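Local coordinates for protein glucose-6-phosphate isomerase (Chlamydia trachomatis D/UW-3/CX, PDB 6OTU) that catalyses the reversible isomerization of glucose-6-phosphate to fructose-6-phosphate, at residues R78-Q83 / F480-F485; A91-I96 / I361-K366; N324-G329 / I368-S373; E355-S360 / F485-N490. One frame throughout, in Å; residues are numbered along the deposited sequence.

Interaction 1: R78-Q83 / F480-F485; sequences RELIKQ and FAFQGF
Arg78 and Gln83 aim side-chain nitrogens at the carbonyl of Phe485, near the end of helix 466-487. Arg78 NH2 makes the straighter bond, 2.9 Å from Phe485 O with 169° at the hydrogen, and this oxygen lies in the guanidinium plane. Gln83 NE2 adds a weak bond to Phe485 O at 3.3 Å while also donating to Arg78 O at 2.9 Å. Gln83 OE1 accepts from Arg363, and Arg78 NH1 is held by the carbonyl of Lys12.

Gln83 CG lies anti to the carbonyl carbon (chi1 -65°), and the extended chain slides past Phe485 in the opposite direction. In a CH-pi contact, Gln83 CB stands 3.8 Å from the centroid of the Phe485 ring, 12° off its normal, while Ala481 O lies over the opposite face toward the rim.

The apolar group centres on Leu80: its CD2 meets Phe485 CB at 3.6 Å and its CB meets Phe482 CD1 at 3.8 Å. Leu80 O lies at the edge of the Phe482 ring, 3.4 Å from CE1.

Glu79, at positive phi, ends a Schellman motif and occupies the N-cap position of helix 80-89; that helix lies against helix 466-487, and Leu315 and Ala318 of helix 313-327 pack on Phe482.

Interaction 2: A91-I96 / I361-K366; sequences AIMNRI and ISREGK
Ile96 packs against the type I turn from Ser362 to Gly365, and this end of the contact is the dense one. Its CA approaches Arg363 O at 3.5 Å in a CA-H...O contact with 138° at the hydrogen. In Ile96, chi1 (-63°) sets CG1 anti to the carbonyl carbon, and chi2 (-63°) then turns CD1 to 3.6 Å from Ile361 CD1, equally near Ser362 O. The other branch, CG2, rests 4.0 Å from CA of Gly365, whose backbone angles would press a CB against the carbonyl oxygen of Glu364.

Toward Met93 and Arg95 the packing thins. Arg95 O comes no nearer than 4.1 Å to the Arg363 side chain, at CG, and the Arg95 side chain is exposed. Met93 CE sits at the edge of the Arg363 guanidinium, 3.9 Å from NH1. A water bridges the two segments here: it donates to Met93 O and accepts from Arg363 NH1 at 3.3 Å, although NH1 has its stronger partner in Gln83.

Both segments are loops, one following helix 80-89 and the other helix 345-357; Phe485 of helix 466-487 touches both Met93 and Arg363, and Asn447 of the second subunit packs on Ile96 and Ile361.

Interaction 3: N324-G329 / I368-S373; sequences NRNLLG and ISFRTS
The side chains of Arg325 and Arg371 cross at about a right angle, with their guanidinium planes 27° apart. Arg371 CB lies over one face of the Arg325 guanidinium, offset toward its rim and 3.5 Å from CZ, while Arg371 CD approaches Arg325 NH1 at 3.4 Å. Arg325 CG is anti to the backbone N (chi1 171°), which starts the chain toward the loop. Its NE donates to Thr372 O at 2.8 Å and its NH2 to Ser373 O at 2.7 Å. Neither bond is flat: both acceptors are tilted from the guanidinium plane, and NH2 stands well above the carbonyl plane of Ser373.

These bonds tie the last turns of helix 313-327, widened to a pi-type turn at 324-327, to the loop that leads into edge strand 375-377 of the mixed sheet. Strand 332-337, the next element after the helix, is the sheet neighbour of that strand.

Asn326 is oriented differently, with Arg371 O in its amide plane, 2.7 Å from ND2. A water accepts from this ND2 and from Arg371 N, at 3.2 Å and 3.3 Å, while Asn326 OD1 accepts from Trp487 NE1. Asp397 of the second subunit forms salt bridges with both Arg325 NH2 and Arg371 NH1, and its charge probably offsets the repulsion between the two guanidinium groups.

Interaction 4: E355-S360 / F485-N490; sequences ESNGKS and FCWGIN. With G6Q (glucose-6-phosphate), chain E.
Lys359 and Asn490 join two segments next to the substrate pocket along the chain, since helix 345-357 also carries Glu355, the probable catalytic proton donor, which reaches the sugar. Glu355 CG is anti to the backbone N (chi1 -154°), and the chain runs on extended to put OE1 3.0 Å from C2 of the bound glucose-6-phosphate.

Lys359 NZ is gripped by two carbonyls: Asn490 O at 2.7 Å, approached at a C=O...N angle of 162°, and Ser356 O at 2.9 Å, with the nitrogen above that carbonyl plane. Asp493 adds a salt bridge to this buried ammonium, which would help to neutralise its charge.

Beside this polar centre, Asn357 packs with CB against Trp487 and with OD1 near Ile489. Its CB meets the edge of the Trp487 ring, 3.7 Å from CZ3, and the amide plane stands 86° to the indole. Ile489 CD1 fits between the two residues of the other segment, 3.5 Å from Asn357 OD1 and 4.1 Å from Lys359 CB. The amide of Asn357 is satisfied elsewhere, OD1 by Ser491 and ND2 by the carbonyl of Phe480.

Gln390 of the second subunit bonds to Gly358 O, and the carbonyl of His386 from that subunit bonds to the ligand. A glutamate and a histidine from different subunits meeting at one sugar is characteristic of the dimeric phosphoglucose isomerase active site.

In the fold
Interaction 4 lies between the other three, its centre about 10 Å from that of interaction 1, 9 Å from interaction 2 and 11 Å from interaction 3; the centres of interactions 2 and 3 are about 19 Å apart. Interactions 1 and 4 share Phe485 and helix 466-487. Along the chain, interactions 2 and 3 are nested within the loop closed by interaction 1, and both cross interaction 4. Direct links include Asn94 to Asn490, Gly488 to Arg363, and Lys359 to Thr372. The chain joining Glu355 to strand 375-377 is thus fixed at successive points, and interactions 2, 3 and 4 all touch the second subunit, connecting the active-site helix with the dimer interface.

Interaction 1: R78-Q83 / F480-F485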
loop_
_atom_site.group_PDB
_atom_site.type_symbol
_atom_site.label_atom_id
_atom_site.label_comp_id
_atom_site.label_asym_id
_atom_site.label_seq_id
_atom_site.Cartn_x
_atom_site.Cartn_y
_atom_site.Cartn_z
ATOM N N ARG A 78 18.658 22.969 15.727
ATOM C CA ARG A 78 17.547 22.258 16.349
ATOM C C ARG A 78 18.003 21.169 17.318
ATOM O O ARG A 78 17.155 20.495 17.904
ATOM C CB ARG A 78 16.629 21.647 15.271
ATOM C CG ARG A 78 15.911 22.685 14.397
ATOM C CD ARG A 78 14.726 23.326 15.122
ATOM N NE ARG A 78 13.992 22.329 15.887
ATOM C CZ ARG A 78 13.365 22.566 17.033
ATOM N NH1 ARG A 78 13.362 23.781 17.551
ATOM N NH2 ARG A 78 12.741 21.583 17.659
ATOM N N GLU A 79 19.309 20.965 17.485
ATOM C CA GLU A 79 19.849 20.078 18.521
ATOM C C GLU A 79 19.282 18.661 18.408
ATOM O O GLU A 79 18.831 18.062 19.386
ATOM C CB GLU A 79 19.602 20.663 19.908
ATOM C CG GLU A 79 20.111 22.088 20.060
ATOM C CD GLU A 79 20.506 22.421 21.494
ATOM O OE1 GLU A 79 21.619 22.027 21.916
ATOM O OE2 GLU A 79 19.706 23.074 22.203
ATOM N N LEU A 80 19.334 18.123 17.190
ATOM C CA LEU A 80 18.766 16.805 16.923
ATOM C C LEU A 80 19.537 15.702 17.646
ATOM O O LEU A 80 18.936 14.763 18.175
ATOM C CB LEU A 80 18.737 16.555 15.410
ATOM C CG LEU A 80 17.911 17.549 14.576
ATOM C CD1 LEU A 80 17.685 17.035 13.166
ATOM C CD2 LEU A 80 16.583 17.869 15.233
ATOM N N ILE A 81 20.867 15.786 17.670
ATOM C CA ILE A 81 21.656 14.765 18.359
ATOM C C ILE A 81 21.386 14.786 19.866
ATOM O O ILE A 81 21.277 13.730 20.507
ATOM C CB ILE A 81 23.159 14.950 18.050
ATOM C CG1 ILE A 81 23.447 14.665 16.564
ATOM C CG2 ILE A 81 24.014 14.079 18.984
ATOM C CD1 ILE A 81 23.237 13.215 16.133
ATOM N N LYS A 82 21.290 15.982 20.462
ATOM C CA LYS A 82 21.013 16.059 21.892
ATOM C C LYS A 82 19.645 15.467 22.206
ATOM O O LYS A 82 19.481 14.759 23.204
ATOM C CB LYS A 82 21.105 17.504 22.387
ATOM N N GLN A 83 18.661 15.708 21.342
ATOM C CA GLN A 83 17.342 15.136 21.582
ATOM C C GLN A 83 17.359 13.615 21.433
ATOM O O GLN A 83 16.666 12.911 22.172
ATOM C CB GLN A 83 16.314 15.772 20.642
ATOM C CG GLN A 83 16.092 17.277 20.884
ATOM C CD GLN A 83 14.948 17.823 20.035
ATOM O OE1 GLN A 83 13.792 17.421 20.199
ATOM N NE2 GLN A 83 15.270 18.728 19.107
ATOM N N PHE A 480 12.321 8.936 11.517
ATOM C CA PHE A 480 11.086 9.638 11.856
ATOM C C PHE A 480 11.245 10.435 13.146
ATOM O O PHE A 480 10.721 11.550 13.262
ATOM C CB PHE A 480 9.937 8.633 11.952
ATOM C CG PHE A 480 9.684 7.893 10.660
ATOM C CD1 PHE A 480 9.644 8.572 9.452
ATOM C CD2 PHE A 480 9.493 6.522 10.649
ATOM C CE1 PHE A 480 9.419 7.891 8.249
ATOM C CE2 PHE A 480 9.263 5.837 9.448
ATOM C CZ PHE A 480 9.225 6.518 8.259
ATOM N N ALA A 481 11.988 9.887 14.115
ATOM C CA ALA A 481 12.283 10.620 15.344
ATOM C C ALA A 481 13.064 11.896 15.057
ATOM O O ALA A 481 12.778 12.954 15.631
ATOM C CB ALA A 481 13.062 9.727 16.320
ATOM N N PHE A 482 14.075 11.810 14.184
ATOM C CA PHE A 482 14.850 12.999 13.860
ATOM C C PHE A 482 13.969 14.034 13.166
ATOM O O PHE A 482 14.079 15.235 13.443
ATOM C CB PHE A 482 16.062 12.637 12.999
ATOM C CG PHE A 482 17.285 12.178 13.785
ATOM C CD1 PHE A 482 17.768 12.918 14.856
ATOM C CD2 PHE A 482 17.966 11.015 13.420
ATOM C CE1 PHE A 482 18.893 12.509 15.565
ATOM C CE2 PHE A 482 19.096 10.601 14.126
ATOM C CZ PHE A 482 19.559 11.349 15.196
ATOM N N GLN A 483 13.064 13.589 12.289
ATOM C CA GLN A 483 12.166 14.546 11.640
ATOM C C GLN A 483 11.243 15.206 12.665
ATOM O O GLN A 483 11.046 16.426 12.637
ATOM C CB GLN A 483 11.367 13.861 10.524
ATOM C CG GLN A 483 12.243 13.291 9.413
ATOM C CD GLN A 483 11.495 12.891 8.149
ATOM O OE1 GLN A 483 12.003 13.076 7.036
ATOM N NE2 GLN A 483 10.301 12.335 8.305
ATOM N N GLY A 484 10.694 14.422 13.594
ATOM C CA GLY A 484 9.890 15.012 14.654
ATOM C C GLY A 484 10.677 15.985 15.518
ATOM O O GLY A 484 10.169 17.051 15.879
ATOM N N PHE A 485 11.929 15.627 15.873
ATOM C CA PHE A 485 12.776 16.520 16.671
ATOM C C PHE A 485 13.041 17.821 15.934
ATOM O O PHE A 485 13.116 18.896 16.549
ATOM C CB PHE A 485 14.118 15.855 17.001
ATOM C CG PHE A 485 14.012 14.665 17.904
ATOM C CD1 PHE A 485 13.021 14.590 18.864
ATOM C CD2 PHE A 485 14.926 13.625 17.803
ATOM C CE1 PHE A 485 12.932 13.499 19.701
ATOM C CE2 PHE A 485 14.841 12.526 18.635
ATOM C CZ PHE A 485 13.842 12.461 19.590
#

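Interaction 2: A91-I96 / I361-K366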
loop_
_atom_site.group_PDB
_atom_site.type_symbol
_atom_site.label_atom_id
_atom_site.label_comp_id
_atom_site.label_asym_id
_atom_site.label_seq_id
_atom_site.Cartn_x
_atom_site.Cartn_y
_atom_site.Cartn_z
ATOM N N ALA A 91 14.791 10.508 28.927
ATOM C CA ALA A 91 14.103 11.754 29.256
ATOM C C ALA A 91 12.622 11.705 28.846
ATOM O O ALA A 91 12.196 10.892 28.018
ATOM C CB ALA A 91 14.792 12.947 28.588
ATOM N N ILE A 92 11.834 12.603 29.437
ATOM C CA ILE A 92 10.403 12.686 29.137
ATOM C C ILE A 92 10.178 13.363 27.785
ATOM O O ILE A 92 9.941 14.575 27.717
ATOM C CB ILE A 92 9.648 13.435 30.254
ATOM C CG1 ILE A 92 10.044 12.888 31.629
ATOM C CG2 ILE A 92 8.144 13.338 30.040
ATOM C CD1 ILE A 92 9.424 11.536 31.943
ATOM N N MET A 93 10.219 12.590 26.701
ATOM C CA MET A 93 10.021 13.164 25.377
ATOM C C MET A 93 8.569 13.114 24.909
ATOM O O MET A 93 8.182 13.889 24.028
ATOM C CB MET A 93 10.925 12.452 24.358
ATOM C CG MET A 93 12.394 12.347 24.784
ATOM S SD MET A 93 13.266 13.938 24.803
ATOM C CE MET A 93 13.155 14.408 23.069
ATOM N N ASN A 94 7.752 12.236 25.471
ATOM C CA ASN A 94 6.350 12.120 25.071
ATOM C C ASN A 94 5.548 13.057 25.968
ATOM O O ASN A 94 5.030 12.656 27.008
ATOM C CB ASN A 94 5.900 10.669 25.186
ATOM C CG ASN A 94 4.447 10.472 24.856
ATOM O OD1 ASN A 94 3.775 11.391 24.396
ATOM N ND2 ASN A 94 3.954 9.253 25.063
ATOM N N ARG A 95 5.454 14.328 25.582
ATOM C CA ARG A 95 4.658 15.253 26.378
ATOM C C ARG A 95 4.395 16.528 25.594
ATOM O O ARG A 95 5.146 16.892 24.688
ATOM C CB ARG A 95 5.341 15.590 27.704
ATOM C CG ARG A 95 6.585 16.426 27.566
ATOM C CD ARG A 95 7.078 16.861 28.947
ATOM N NE ARG A 95 6.097 17.656 29.688
ATOM C CZ ARG A 95 6.298 18.914 30.069
ATOM N NH1 ARG A 95 7.444 19.517 29.774
ATOM N NH2 ARG A 95 5.355 19.568 30.748
ATOM N N ILE A 96 3.315 17.208 25.973
ATOM C CA ILE A 96 2.952 18.513 25.436
ATOM C C ILE A 96 2.938 19.496 26.602
ATOM O O ILE A 96 2.208 19.297 27.581
ATOM C CB ILE A 96 1.585 18.480 24.725
ATOM C CG1 ILE A 96 1.611 17.542 23.509
ATOM C CG2 ILE A 96 1.168 19.879 24.311
ATOM C CD1 ILE A 96 2.576 17.962 22.427
ATOM N N ILE A 361 0.465 20.400 15.994
ATOM C CA ILE A 361 0.809 21.257 17.125
ATOM C C ILE A 361 2.211 20.888 17.604
ATOM O O ILE A 361 2.639 19.734 17.490
ATOM C CB ILE A 361 -0.200 21.141 18.292
ATOM C CG1 ILE A 361 -0.333 19.687 18.727
ATOM C CG2 ILE A 361 -1.539 21.736 17.916
ATOM C CD1 ILE A 361 0.306 19.429 20.048
ATOM N N SER A 362 2.920 21.883 18.151
ATOM C CA SER A 362 4.278 21.727 18.672
ATOM C C SER A 362 4.269 21.126 20.081
ATOM O O SER A 362 3.250 21.124 20.781
ATOM C CB SER A 362 4.992 23.082 18.719
ATOM O OG SER A 362 4.490 23.903 19.770
ATOM N N ARG A 363 5.443 20.646 20.517
ATOM C CA ARG A 363 5.593 20.168 21.894
ATOM C C ARG A 363 5.302 21.262 22.912
ATOM O O ARG A 363 5.102 20.955 24.091
ATOM C CB ARG A 363 6.998 19.610 22.131
ATOM C CG ARG A 363 7.259 18.257 21.461
ATOM C CD ARG A 363 8.728 17.812 21.559
ATOM N NE ARG A 363 9.654 18.767 20.945
ATOM C CZ ARG A 363 10.957 18.558 20.781
ATOM N NH1 ARG A 363 11.501 17.417 21.183
ATOM N NH2 ARG A 363 11.719 19.490 20.215
ATOM N N GLU A 364 5.263 22.525 22.487
ATOM C CA GLU A 364 4.871 23.638 23.340
ATOM C C GLU A 364 3.371 23.967 23.240
ATOM O O GLU A 364 2.915 24.949 23.833
ATOM C CB GLU A 364 5.732 24.868 23.004
ATOM N N GLY A 365 2.592 23.166 22.519
ATOM C CA GLY A 365 1.161 23.401 22.426
ATOM C C GLY A 365 0.708 24.420 21.398
ATOM O O GLY A 365 -0.489 24.744 21.357
ATOM N N LYS A 366 1.612 24.937 20.569
ATOM C CA LYS A 366 1.272 25.942 19.567
ATOM C C LYS A 366 0.955 25.284 18.228
ATOM O O LYS A 366 1.628 24.331 17.815
ATOM C CB LYS A 366 2.417 26.944 19.397
HETATM O O HOH W 1 10.025 14.540 21.786
#

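Interaction 3: N324-G329 / I368-S373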
loop_
_atom_site.group_PDB
_atom_site.type_symbol
_atom_site.label_atom_id
_atom_site.label_comp_id
_atom_site.label_asym_id
_atom_site.label_seq_id
_atom_site.Cartn_x
_atom_site.Cartn_y
_atom_site.Cartn_z
ATOM N N ASN A 324 13.031 17.628 0.935
ATOM C CA ASN A 324 11.980 17.345 -0.035
ATOM C C ASN A 324 10.619 17.836 0.449
ATOM O O ASN A 324 9.861 18.439 -0.316
ATOM C CB ASN A 324 11.939 15.844 -0.326
ATOM C CG ASN A 324 13.032 15.401 -1.295
ATOM O OD1 ASN A 324 13.458 16.159 -2.167
ATOM N ND2 ASN A 324 13.487 14.165 -1.141
ATOM N N ARG A 325 10.293 17.603 1.719
ATOM C CA ARG A 325 8.936 17.879 2.188
ATOM C C ARG A 325 8.694 19.375 2.381
ATOM O O ARG A 325 7.774 19.942 1.785
ATOM C CB ARG A 325 8.662 17.118 3.491
ATOM C CG ARG A 325 7.355 17.486 4.204
ATOM C CD ARG A 325 6.107 17.158 3.386
ATOM N NE ARG A 325 4.984 16.894 4.274
ATOM C CZ ARG A 325 3.727 17.302 4.090
ATOM N NH1 ARG A 325 3.389 18.032 3.036
ATOM N NH2 ARG A 325 2.802 16.980 4.983
ATOM N N ASN A 326 9.506 20.024 3.215
ATOM C CA ASN A 326 9.295 21.429 3.557
ATOM C C ASN A 326 9.956 22.399 2.585
ATOM O O ASN A 326 9.421 23.482 2.341
ATOM C CB ASN A 326 9.814 21.723 4.977
ATOM C CG ASN A 326 9.279 20.737 6.023
ATOM O OD1 ASN A 326 10.018 19.871 6.524
ATOM N ND2 ASN A 326 7.996 20.862 6.350
ATOM N N LEU A 327 11.111 22.073 2.037
ATOM C CA LEU A 327 11.765 23.087 1.221
ATOM C C LEU A 327 11.361 23.021 -0.241
ATOM O O LEU A 327 11.136 24.069 -0.848
ATOM C CB LEU A 327 13.277 22.986 1.380
ATOM C CG LEU A 327 13.454 23.624 2.758
ATOM C CD1 LEU A 327 14.668 23.109 3.466
ATOM C CD2 LEU A 327 13.487 25.142 2.625
ATOM N N LEU A 328 11.228 21.820 -0.811
ATOM C CA LEU A 328 10.801 21.665 -2.199
ATOM C C LEU A 328 9.298 21.484 -2.333
ATOM O O LEU A 328 8.762 21.637 -3.438
ATOM C CB LEU A 328 11.509 20.473 -2.848
ATOM C CG LEU A 328 13.023 20.625 -2.967
ATOM C CD1 LEU A 328 13.536 19.543 -3.890
ATOM C CD2 LEU A 328 13.410 22.029 -3.450
ATOM N N GLY A 329 8.627 21.122 -1.240
ATOM C CA GLY A 329 7.184 21.072 -1.189
ATOM C C GLY A 329 6.526 19.784 -1.633
ATOM O O GLY A 329 5.330 19.799 -1.933
ATOM N N ILE A 368 1.185 24.839 14.416
ATOM C CA ILE A 368 2.349 25.092 13.574
ATOM C C ILE A 368 1.911 25.684 12.240
ATOM O O ILE A 368 0.752 25.582 11.832
ATOM C CB ILE A 368 3.181 23.814 13.365
ATOM C CG1 ILE A 368 2.350 22.762 12.657
ATOM C CG2 ILE A 368 3.731 23.288 14.711
ATOM C CD1 ILE A 368 3.070 21.466 12.476
ATOM N N SER A 369 2.858 26.319 11.551
ATOM C CA SER A 369 2.591 26.962 10.268
ATOM C C SER A 369 3.342 26.296 9.120
ATOM O O SER A 369 3.527 26.900 8.061
ATOM C CB SER A 369 2.946 28.442 10.329
ATOM O OG SER A 369 2.104 29.108 11.243
ATOM N N PHE A 370 3.770 25.059 9.303
ATOM C CA PHE A 370 4.433 24.311 8.256
ATOM C C PHE A 370 3.841 22.908 8.250
ATOM O O PHE A 370 3.009 22.557 9.098
ATOM C CB PHE A 370 5.954 24.308 8.477
ATOM C CG PHE A 370 6.353 23.889 9.862
ATOM C CD1 PHE A 370 6.405 24.821 10.904
ATOM C CD2 PHE A 370 6.670 22.558 10.132
ATOM C CE1 PHE A 370 6.762 24.432 12.183
ATOM C CE2 PHE A 370 7.037 22.156 11.408
ATOM C CZ PHE A 370 7.074 23.096 12.440
ATOM N N ARG A 371 4.278 22.100 7.296
ATOM C CA ARG A 371 3.738 20.763 7.099
ATOM C C ARG A 371 4.659 19.730 7.727
ATOM O O ARG A 371 5.883 19.871 7.698
ATOM C CB ARG A 371 3.526 20.474 5.605
ATOM C CG ARG A 371 2.603 21.515 4.972
ATOM C CD ARG A 371 2.043 21.095 3.638
ATOM N NE ARG A 371 1.176 22.134 3.071
ATOM C CZ ARG A 371 -0.148 22.149 3.185
ATOM N NH1 ARG A 371 -0.773 21.182 3.849
ATOM N NH2 ARG A 371 -0.853 23.132 2.635
ATOM N N THR A 372 4.064 18.696 8.309
ATOM C CA THR A 372 4.865 17.664 8.948
ATOM C C THR A 372 4.902 16.389 8.109
ATOM O O THR A 372 5.406 16.423 6.981
ATOM C CB THR A 372 4.338 17.409 10.346
ATOM O OG1 THR A 372 2.910 17.287 10.287
ATOM C CG2 THR A 372 4.741 18.585 11.252
ATOM N N SER A 373 4.394 15.267 8.628
ATOM C CA SER A 373 4.584 13.995 7.930
ATOM C C SER A 373 4.028 14.068 6.510
ATOM O O SER A 373 2.951 14.635 6.301
ATOM C CB SER A 373 3.924 12.826 8.664
ATOM O OG SER A 373 4.208 11.614 7.972
HETATM O O HOH W 2 6.374 23.318 5.089
#

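Interaction 4: E355-S360 / F485-N490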
loop_
_atom_site.group_PDB
_atom_site.type_symbol
_atom_site.label_atom_id
_atom_site.label_comp_id
_atom_site.label_asym_id
_atom_site.label_seq_id
_atom_site.Cartn_x
_atom_site.Cartn_y
_atom_site.Cartn_z
ATOM N N GLU A 355 1.760 7.975 11.682
ATOM C CA GLU A 355 1.183 8.059 13.021
ATOM C C GLU A 355 2.066 8.883 13.960
ATOM O O GLU A 355 1.556 9.619 14.817
ATOM C CB GLU A 355 0.947 6.661 13.590
ATOM C CG GLU A 355 -0.163 6.619 14.606
ATOM C CD GLU A 355 -0.142 5.364 15.412
ATOM O OE1 GLU A 355 -0.933 5.275 16.362
ATOM O OE2 GLU A 355 0.668 4.464 15.103
ATOM N N SER A 356 3.391 8.774 13.820
ATOM C CA SER A 356 4.279 9.563 14.671
ATOM C C SER A 356 4.200 11.042 14.324
ATOM O O SER A 356 4.022 11.890 15.202
ATOM C CB SER A 356 5.728 9.083 14.541
ATOM O OG SER A 356 5.889 7.762 15.019
ATOM N N ASN A 357 4.326 11.374 13.045
ATOM C CA ASN A 357 4.557 12.756 12.663
ATOM C C ASN A 357 3.357 13.379 11.976
ATOM O O ASN A 357 3.447 14.518 11.501
ATOM C CB ASN A 357 5.831 12.841 11.814
ATOM C CG ASN A 357 7.068 12.461 12.626
ATOM O OD1 ASN A 357 7.078 12.659 13.842
ATOM N ND2 ASN A 357 8.099 11.904 11.978
ATOM N N GLY A 358 2.214 12.691 11.966
ATOM C CA GLY A 358 0.997 13.301 11.462
ATOM C C GLY A 358 0.383 14.225 12.492
ATOM O O GLY A 358 -0.677 13.934 13.046
ATOM N N LYS A 359 1.052 15.342 12.764
ATOM C CA LYS A 359 0.701 16.218 13.873
ATOM C C LYS A 359 0.665 17.653 13.383
ATOM O O LYS A 359 1.282 17.994 12.369
ATOM C CB LYS A 359 1.701 16.096 15.021
ATOM C CG LYS A 359 1.941 14.669 15.480
ATOM C CD LYS A 359 0.728 14.145 16.256
ATOM C CE LYS A 359 0.831 12.650 16.498
ATOM N NZ LYS A 359 2.046 12.304 17.269
ATOM N N SER A 360 -0.074 18.496 14.104
ATOM C CA SER A 360 -0.172 19.888 13.687
ATOM C C SER A 360 -0.147 20.833 14.885
ATOM O O SER A 360 -0.665 21.948 14.805
ATOM C CB SER A 360 -1.424 20.120 12.833
ATOM O OG SER A 360 -2.541 19.497 13.423
ATOM N N PHE A 485 11.929 15.627 15.873
ATOM C CA PHE A 485 12.776 16.520 16.671
ATOM C C PHE A 485 13.041 17.821 15.934
ATOM O O PHE A 485 13.116 18.896 16.549
ATOM C CB PHE A 485 14.118 15.855 17.001
ATOM C CG PHE A 485 14.012 14.665 17.904
ATOM C CD1 PHE A 485 13.021 14.590 18.864
ATOM C CD2 PHE A 485 14.926 13.625 17.803
ATOM C CE1 PHE A 485 12.932 13.499 19.701
ATOM C CE2 PHE A 485 14.841 12.526 18.635
ATOM C CZ PHE A 485 13.842 12.461 19.590
ATOM N N CYS A 486 13.186 17.734 14.614
ATOM C CA CYS A 486 13.451 18.912 13.804
ATOM C C CYS A 486 12.200 19.791 13.706
ATOM O O CYS A 486 12.262 21.000 13.970
ATOM C CB CYS A 486 13.939 18.479 12.423
ATOM S SG CYS A 486 14.438 19.828 11.361
ATOM N N TRP A 487 11.055 19.192 13.350
ATOM C CA TRP A 487 9.780 19.909 13.355
ATOM C C TRP A 487 9.398 20.433 14.741
ATOM O O TRP A 487 8.660 21.421 14.841
ATOM C CB TRP A 487 8.678 18.999 12.816
ATOM C CG TRP A 487 8.826 18.774 11.351
ATOM C CD1 TRP A 487 9.274 19.682 10.433
ATOM C CD2 TRP A 487 8.572 17.566 10.629
ATOM N NE1 TRP A 487 9.299 19.123 9.186
ATOM C CE2 TRP A 487 8.874 17.824 9.271
ATOM C CE3 TRP A 487 8.099 16.297 10.991
ATOM C CZ2 TRP A 487 8.721 16.860 8.272
ATOM C CZ3 TRP A 487 7.954 15.340 10.008
ATOM C CH2 TRP A 487 8.265 15.624 8.658
ATOM N N GLY A 488 9.883 19.803 15.813
ATOM C CA GLY A 488 9.483 20.203 17.149
ATOM C C GLY A 488 8.109 19.722 17.569
ATOM O O GLY A 488 7.453 20.381 18.377
ATOM N N ILE A 489 7.659 18.590 17.044
ATOM C CA ILE A 489 6.364 18.033 17.374
ATOM C C ILE A 489 6.573 16.851 18.311
ATOM O O ILE A 489 7.694 16.411 18.547
ATOM C CB ILE A 489 5.588 17.606 16.100
ATOM C CG1 ILE A 489 6.387 16.524 15.362
ATOM C CG2 ILE A 489 5.347 18.798 15.213
ATOM C CD1 ILE A 489 5.670 15.875 14.186
ATOM N N ASN A 490 5.478 16.321 18.859
ATOM C CA ASN A 490 5.551 15.124 19.697
ATOM C C ASN A 490 5.297 13.909 18.810
ATOM O O ASN A 490 4.153 13.613 18.437
ATOM C CB ASN A 490 4.575 15.196 20.867
ATOM C CG ASN A 490 4.604 13.929 21.740
ATOM O OD1 ASN A 490 5.465 13.065 21.567
ATOM N ND2 ASN A 490 3.645 13.816 22.676
HETATM C C1 G6Q E . 0.694 2.378 18.063
HETATM C C2 G6Q E . -0.771 2.815 18.128
HETATM C C3 G6Q E . -1.757 1.730 17.710
HETATM C C4 G6Q E . -1.871 0.572 18.708
HETATM C C5 G6Q E . -3.103 -0.289 18.424
HETATM C C6 G6Q E . -3.143 -1.537 19.273
HETATM O O1 G6Q E . 1.535 3.092 18.499
HETATM O O2 G6Q E . -1.104 3.278 19.432
HETATM O O3 G6Q E . -1.391 1.210 16.429
HETATM O O4 G6Q E . -0.709 -0.250 18.644
HETATM O O5 G6Q E . -4.278 0.500 18.630
HETATM O O6 G6Q E . -3.083 -1.130 20.667
HETATM P P G6Q E . -2.894 -2.249 21.818
HETATM O O1P G6Q E . -1.541 -2.896 21.577
HETATM O O2P G6Q E . -2.944 -1.456 23.119
HETATM O O3P G6Q E . -4.044 -3.225 21.677
#